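Local coordinates for regulatory Subunit of Protein Kinase A (cAMP-dependent) from Euglena gracilis (Euglena gracilis, PDB 6RSX) that binds cyclic AMP in two tandem cyclic nucleotide-binding domains and, as a regulatory subunit, probably holds the kinase catalytic subunit in check until cAMP arrives, at residues Leu53-Ser58 with Phe144-Leu149; Arg157-Phe162 with His257-Asp262. One frame throughout, in Å; residues are numbered along the deposited sequence.

Contacts 1 and 2 follow one another along the chain: contact 1 is complete at Leu149, and contact 2 opens eight residues later at Arg157. Their centres lie 24 Å apart and their nearest atoms about 9 Å. Contact 1 joins two helices of the first cyclic nucleotide-binding domain, 50-59 ahead of its sheets and 141-147 behind them. Helix 149-165 follows almost at once and carries the first half of contact 2, which rests on strand 256-262 of the second domain. The successive helices 141-147 and 149-165 thus connect the helical part of the first domain to the sheet of the second, and contact 2 joins the two domains directly.

Contact 1 (Leu53-Ser58 with Phe144-Leu149); sequences LEVVYS and FRRILL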
loop_
_atom_site.group_PDB
_atom_site.type_symbol
_atom_site.label_atom_id
_atom_site.label_comp_id
_atom_site.label_asym_id
_atom_site.label_seq_id
_atom_site.Cartn_x
_atom_site.Cartn_y
_atom_site.Cartn_z
ATOM N N LEU A 53 8.113 -0.767 17.636
ATOM C CA LEU A 53 7.089 0.244 17.885
ATOM C C LEU A 53 7.439 1.070 19.108
ATOM O O LEU A 53 7.258 2.294 19.116
ATOM C CB LEU A 53 5.712 -0.410 18.043
ATOM C CG LEU A 53 5.118 -0.918 16.734
ATOM C CD1 LEU A 53 3.724 -1.432 16.979
ATOM C CD2 LEU A 53 5.089 0.188 15.719
ATOM N N GLU A 54 7.993 0.425 20.140
ATOM C CA GLU A 54 8.456 1.173 21.300
ATOM C C GLU A 54 9.496 2.209 20.897
ATOM O O GLU A 54 9.543 3.313 21.460
ATOM C CB GLU A 54 9.033 0.213 22.346
ATOM C CG GLU A 54 8.618 0.495 23.788
ATOM C CD GLU A 54 9.443 1.578 24.460
ATOM O OE1 GLU A 54 10.471 2.012 23.884
ATOM O OE2 GLU A 54 9.060 1.999 25.576
ATOM N N VAL A 55 10.362 1.868 19.937
ATOM C CA VAL A 55 11.344 2.846 19.474
ATOM C C VAL A 55 10.646 3.998 18.761
ATOM O O VAL A 55 10.970 5.171 18.974
ATOM C CB VAL A 55 12.383 2.172 18.563
ATOM C CG1 VAL A 55 13.292 3.214 17.959
ATOM C CG2 VAL A 55 13.181 1.141 19.338
ATOM N N VAL A 56 9.679 3.676 17.900
ATOM C CA VAL A 56 8.934 4.719 17.207
ATOM C C VAL A 56 8.265 5.647 18.212
ATOM O O VAL A 56 8.390 6.867 18.125
ATOM C CB VAL A 56 7.911 4.094 16.246
ATOM C CG1 VAL A 56 7.019 5.187 15.642
ATOM C CG2 VAL A 56 8.612 3.318 15.167
ATOM N N TYR A 57 7.562 5.079 19.209
ATOM C CA TYR A 57 6.782 5.925 20.097
ATOM C C TYR A 57 7.645 6.791 20.988
ATOM O O TYR A 57 7.158 7.813 21.492
ATOM C CB TYR A 57 5.855 5.101 20.979
ATOM C CG TYR A 57 4.823 4.337 20.203
ATOM C CD1 TYR A 57 4.140 4.928 19.145
ATOM C CD2 TYR A 57 4.548 3.016 20.516
ATOM C CE1 TYR A 57 3.166 4.202 18.427
ATOM C CE2 TYR A 57 3.575 2.289 19.805
ATOM C CZ TYR A 57 2.903 2.887 18.769
ATOM O OH TYR A 57 1.951 2.158 18.077
ATOM N N SER A 58 8.896 6.398 21.234
ATOM C CA SER A 58 9.774 7.234 22.030
ATOM C C SER A 58 10.639 8.177 21.194
ATOM O O SER A 58 11.124 9.179 21.733
ATOM C CB SER A 58 10.674 6.355 22.928
ATOM O OG SER A 58 11.635 5.623 22.178
ATOM N N PHE A 144 15.403 5.606 11.506
ATOM C CA PHE A 144 14.854 4.947 10.326
ATOM C C PHE A 144 15.694 3.733 9.948
ATOM O O PHE A 144 15.155 2.639 9.716
ATOM C CB PHE A 144 14.779 5.918 9.141
ATOM C CG PHE A 144 14.260 5.273 7.880
ATOM C CD1 PHE A 144 15.110 4.599 7.015
ATOM C CD2 PHE A 144 12.901 5.329 7.564
ATOM C CE1 PHE A 144 14.664 3.995 5.860
ATOM C CE2 PHE A 144 12.405 4.713 6.391
ATOM C CZ PHE A 144 13.284 4.025 5.534
ATOM N N ARG A 145 17.025 3.919 9.884
ATOM C CA ARG A 145 17.930 2.838 9.498
ATOM C C ARG A 145 17.834 1.655 10.452
ATOM O O ARG A 145 17.928 0.501 10.020
ATOM C CB ARG A 145 19.376 3.349 9.419
ATOM C CG ARG A 145 19.575 4.308 8.243
ATOM C CD ARG A 145 21.037 4.644 7.980
ATOM N NE ARG A 145 21.655 3.630 7.130
ATOM C CZ ARG A 145 21.545 3.589 5.804
ATOM N NH1 ARG A 145 22.152 2.623 5.115
ATOM N NH2 ARG A 145 20.834 4.514 5.160
ATOM N N ARG A 146 17.650 1.920 11.747
ATOM C CA ARG A 146 17.544 0.830 12.711
ATOM C C ARG A 146 16.294 -0.013 12.497
ATOM O O ARG A 146 16.376 -1.248 12.481
ATOM C CB ARG A 146 17.559 1.380 14.135
ATOM C CG ARG A 146 18.911 1.920 14.538
ATOM C CD ARG A 146 19.216 1.572 15.975
ATOM N NE ARG A 146 18.453 2.360 16.934
ATOM C CZ ARG A 146 17.586 1.854 17.803
ATOM N NH1 ARG A 146 16.970 2.660 18.656
ATOM N NH2 ARG A 146 17.347 0.548 17.826
ATOM N N ILE A 147 15.126 0.616 12.341
ATOM C CA ILE A 147 13.856 -0.107 12.436
ATOM C C ILE A 147 13.105 -0.306 11.121
ATOM O O ILE A 147 12.275 -1.228 11.043
ATOM C CB ILE A 147 12.926 0.556 13.464
ATOM C CG1 ILE A 147 12.435 1.887 12.930
ATOM C CG2 ILE A 147 13.632 0.729 14.814
ATOM C CD1 ILE A 147 11.359 2.468 13.800
ATOM N N LEU A 148 13.345 0.495 10.091
ATOM C CA LEU A 148 12.563 0.376 8.862
ATOM C C LEU A 148 13.369 0.001 7.625
ATOM O O LEU A 148 12.794 -0.577 6.698
ATOM C CB LEU A 148 11.806 1.690 8.581
ATOM C CG LEU A 148 10.519 1.923 9.368
ATOM C CD1 LEU A 148 10.033 3.362 9.183
ATOM C CD2 LEU A 148 9.464 0.913 8.888
ATOM N N LEU A 149 14.679 0.289 7.581
ATOM C CA LEU A 149 15.387 0.241 6.301
ATOM C C LEU A 149 15.443 -1.179 5.732
ATOM O O LEU A 149 15.133 -1.399 4.551
ATOM C CB LEU A 149 16.803 0.842 6.453
ATOM C CG LEU A 149 17.610 0.904 5.152
ATOM C CD1 LEU A 149 18.685 1.989 5.194
ATOM C CD2 LEU A 149 18.241 -0.453 4.933
#
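Val55 and Val56 of helix 50-59 pack against Ile147 of helix 141-147, and Arg146 adds a polar margin to this small apolar contact. The helices come nearest at Val55 and Ile147, whose CA atoms are 8.0 Å apart. Val55 points at the other helix. Its CG1, set opposite the backbone N (chi1 173°), lies 4.0 Å from CG2 of Ile147, and the two side chains run alongside each other, pointing in opposite senses. The methyl of Ile147 that does the touching stands beside its own backbone N, while CG1 of the isoleucine, with chi1 at 70°, is wedged between backbone N and carbonyl carbon. Arg146 is exposed and its side chain is modelled in two conformers; in one of them NH1 is 3.8 Å from CG1 of Val55. There the two side chains run roughly perpendicular, and the valine methyl approaches the guanidinium obliquely. Val56 and Ile147 are neighbours and both buried, though the detailed fit between their side chains is doubtful. Val56 also touches Leu39 and Phe45, so the same apolar patch continues into helices 29-39 and 43-46. Earlier in the same helix as Ile147, Phe144 packs on Leu118 and Met119 of helix 115-120, the helix that starts at Glu115 of the cAMP pocket. Helices from before and after the beta sheets meeting in this way are characteristic of the cyclic nucleotide-binding domain, whose helical subdomain gathers beside the beta-roll that holds cAMP.

Contact 2 (Arg157-Phe162 with His257-Asp262); sequences RQYEDF and HCVSLD
Tyr159 and Phe162 of helix 149-165 each meet Val259, a buried residue of strand 256-262 in the second cyclic nucleotide-binding domain. This is helix-on-sheet packing between the two cAMP-binding modules: the helix follows the first module's sheets, and the strand is an inner one of an antiparallel sheet in the second module's beta-roll. Tyr159 comes first along the helix. Its CA is the nearest to the strand, 10.2 Å from CA of Val259, so long side chains must bridge the space. With CG on the far side from its carbonyl carbon (chi1 -76°), the phenol reaches out against Val259 from the opposite direction and meets CG1 obliquely, with CE1 at 3.6 Å and OH equally near. Tyr159 also touches Ala181 and Pro186, where helix 174-183 leads into strand 185-189. One turn on, Phe162 differs, with CG opposite the backbone N (chi1 -177°); its side chain runs alongside that of Val259, pointing the opposite way, and CG2 of the valine meets the ring obliquely. It leans as well on Ile207 and Ile209, and Val259 in turn touches Ile209 and Leu184, so the valine sits in an apolar patch formed by the sheet and its adjoining loops. Val259 thus shares its two methyls between the aromatics: CG1 serves Tyr159, while CG2 lies 4.1 Å from CE2 of Phe162.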
loop_
_atom_site.group_PDB
_atom_site.type_symbol
_atom_site.label_atom_id
_atom_site.label_comp_id
_atom_site.label_asym_id
_atom_site.label_seq_id
_atom_site.Cartn_x
_atom_site.Cartn_y
_atom_site.Cartn_z
ATOM N N ARG A 157 12.342 -5.077 -3.164
ATOM C CA ARG A 157 13.163 -5.874 -4.068
ATOM C C ARG A 157 12.477 -7.186 -4.411
ATOM O O ARG A 157 12.416 -7.586 -5.578
ATOM C CB ARG A 157 14.529 -6.144 -3.433
ATOM C CG ARG A 157 15.353 -7.199 -4.159
ATOM C CD ARG A 157 16.824 -7.035 -3.807
ATOM N NE ARG A 157 17.657 -7.967 -4.557
ATOM C CZ ARG A 157 18.395 -8.923 -4.003
ATOM N NH1 ARG A 157 19.114 -9.735 -4.768
ATOM N NH2 ARG A 157 18.423 -9.059 -2.683
ATOM N N GLN A 158 11.955 -7.872 -3.399
ATOM C CA GLN A 158 11.420 -9.209 -3.623
ATOM C C GLN A 158 10.222 -9.211 -4.555
ATOM O O GLN A 158 9.990 -10.205 -5.246
ATOM C CB GLN A 158 11.072 -9.853 -2.287
ATOM C CG GLN A 158 12.354 -10.159 -1.518
ATOM C CD GLN A 158 12.102 -10.784 -0.154
ATOM O OE1 GLN A 158 11.089 -10.510 0.499
ATOM N NE2 GLN A 158 13.040 -11.624 0.287
ATOM N N TYR A 159 9.466 -8.124 -4.622
ATOM C CA TYR A 159 8.267 -8.124 -5.453
ATOM C C TYR A 159 8.426 -7.331 -6.746
ATOM O O TYR A 159 7.465 -7.217 -7.510
ATOM C CB TYR A 159 7.091 -7.602 -4.629
ATOM C CG TYR A 159 6.582 -8.639 -3.650
ATOM C CD1 TYR A 159 5.659 -9.600 -4.050
ATOM C CD2 TYR A 159 7.060 -8.695 -2.347
ATOM C CE1 TYR A 159 5.194 -10.573 -3.168
ATOM C CE2 TYR A 159 6.591 -9.660 -1.448
ATOM C CZ TYR A 159 5.645 -10.596 -1.879
ATOM O OH TYR A 159 5.178 -11.560 -1.018
ATOM N N GLU A 160 9.635 -6.831 -7.043
ATOM C CA GLU A 160 9.795 -5.969 -8.209
ATOM C C GLU A 160 9.469 -6.711 -9.497
ATOM O O GLU A 160 8.663 -6.240 -10.302
ATOM C CB GLU A 160 11.215 -5.391 -8.254
ATOM C CG GLU A 160 11.250 -3.867 -8.138
ATOM C CD GLU A 160 10.112 -3.164 -8.904
ATOM O OE1 GLU A 160 9.196 -2.606 -8.251
ATOM O OE2 GLU A 160 10.132 -3.169 -10.159
ATOM N N ASP A 161 10.089 -7.873 -9.718
ATOM C CA ASP A 161 9.814 -8.625 -10.944
ATOM C C ASP A 161 8.322 -8.931 -11.083
ATOM O O ASP A 161 7.728 -8.741 -12.156
ATOM C CB ASP A 161 10.631 -9.922 -10.974
ATOM C CG ASP A 161 12.122 -9.670 -11.076
ATOM O OD1 ASP A 161 12.505 -8.570 -11.539
ATOM O OD2 ASP A 161 12.906 -10.567 -10.690
ATOM N N PHE A 162 7.697 -9.399 -9.999
ATOM C CA PHE A 162 6.278 -9.742 -10.058
ATOM C C PHE A 162 5.444 -8.554 -10.524
ATOM O O PHE A 162 4.643 -8.667 -11.461
ATOM C CB PHE A 162 5.806 -10.236 -8.688
ATOM C CG PHE A 162 4.362 -10.690 -8.667
ATOM C CD1 PHE A 162 3.979 -11.837 -9.339
ATOM C CD2 PHE A 162 3.401 -9.974 -7.970
ATOM C CE1 PHE A 162 2.644 -12.263 -9.323
ATOM C CE2 PHE A 162 2.079 -10.394 -7.945
ATOM C CZ PHE A 162 1.697 -11.530 -8.627
ATOM N N HIS A 257 -0.386 -19.804 -3.777
ATOM C CA HIS A 257 0.270 -18.678 -3.119
ATOM C C HIS A 257 -0.209 -17.384 -3.738
ATOM O O HIS A 257 -0.182 -17.220 -4.967
ATOM C CB HIS A 257 1.785 -18.777 -3.214
ATOM C CG HIS A 257 2.319 -20.000 -2.568
ATOM N ND1 HIS A 257 2.561 -21.158 -3.270
ATOM C CD2 HIS A 257 2.631 -20.262 -1.277
ATOM C CE1 HIS A 257 3.014 -22.081 -2.440
ATOM N NE2 HIS A 257 3.071 -21.560 -1.227
ATOM N N CYS A 258 -0.680 -16.486 -2.889
ATOM C CA CYS A 258 -1.258 -15.235 -3.324
ATOM C C CYS A 258 -0.589 -14.086 -2.590
ATOM O O CYS A 258 0.196 -14.273 -1.651
ATOM C CB CYS A 258 -2.763 -15.201 -3.061
ATOM S SG CYS A 258 -3.670 -16.434 -4.054
ATOM N N VAL A 259 -0.894 -12.886 -3.039
ATOM C CA VAL A 259 -0.705 -11.704 -2.209
ATOM C C VAL A 259 -2.030 -10.966 -2.194
ATOM O O VAL A 259 -2.824 -11.037 -3.148
ATOM C CB VAL A 259 0.441 -10.781 -2.700
ATOM C CG1 VAL A 259 1.795 -11.356 -2.310
ATOM C CG2 VAL A 259 0.344 -10.601 -4.203
ATOM N N SER A 260 -2.276 -10.258 -1.098
ATOM C CA SER A 260 -3.555 -9.598 -0.912
ATOM C C SER A 260 -3.393 -8.135 -0.520
ATOM O O SER A 260 -2.358 -7.701 -0.002
ATOM C CB SER A 260 -4.393 -10.313 0.148
ATOM O OG SER A 260 -3.784 -10.214 1.409
ATOM N N LEU A 261 -4.452 -7.379 -0.791
ATOM C CA LEU A 261 -4.633 -6.021 -0.296
ATOM C C LEU A 261 -5.891 -5.997 0.550
ATOM O O LEU A 261 -6.946 -6.494 0.110
ATOM C CB LEU A 261 -4.768 -5.016 -1.437
ATOM C CG LEU A 261 -3.616 -4.812 -2.396
ATOM C CD1 LEU A 261 -4.038 -3.818 -3.451
ATOM C CD2 LEU A 261 -2.373 -4.291 -1.582
ATOM N N ASP A 262 -5.791 -5.428 1.753
ATOM C CA ASP A 262 -7.011 -5.282 2.538
ATOM C C ASP A 262 -7.841 -4.115 2.000
ATOM O O ASP A 262 -7.387 -3.334 1.163
ATOM C CB ASP A 262 -6.686 -5.141 4.039
ATOM C CG ASP A 262 -6.054 -3.796 4.410
ATOM O OD1 ASP A 262 -6.106 -2.825 3.627
ATOM O OD2 ASP A 262 -5.484 -3.720 5.525
#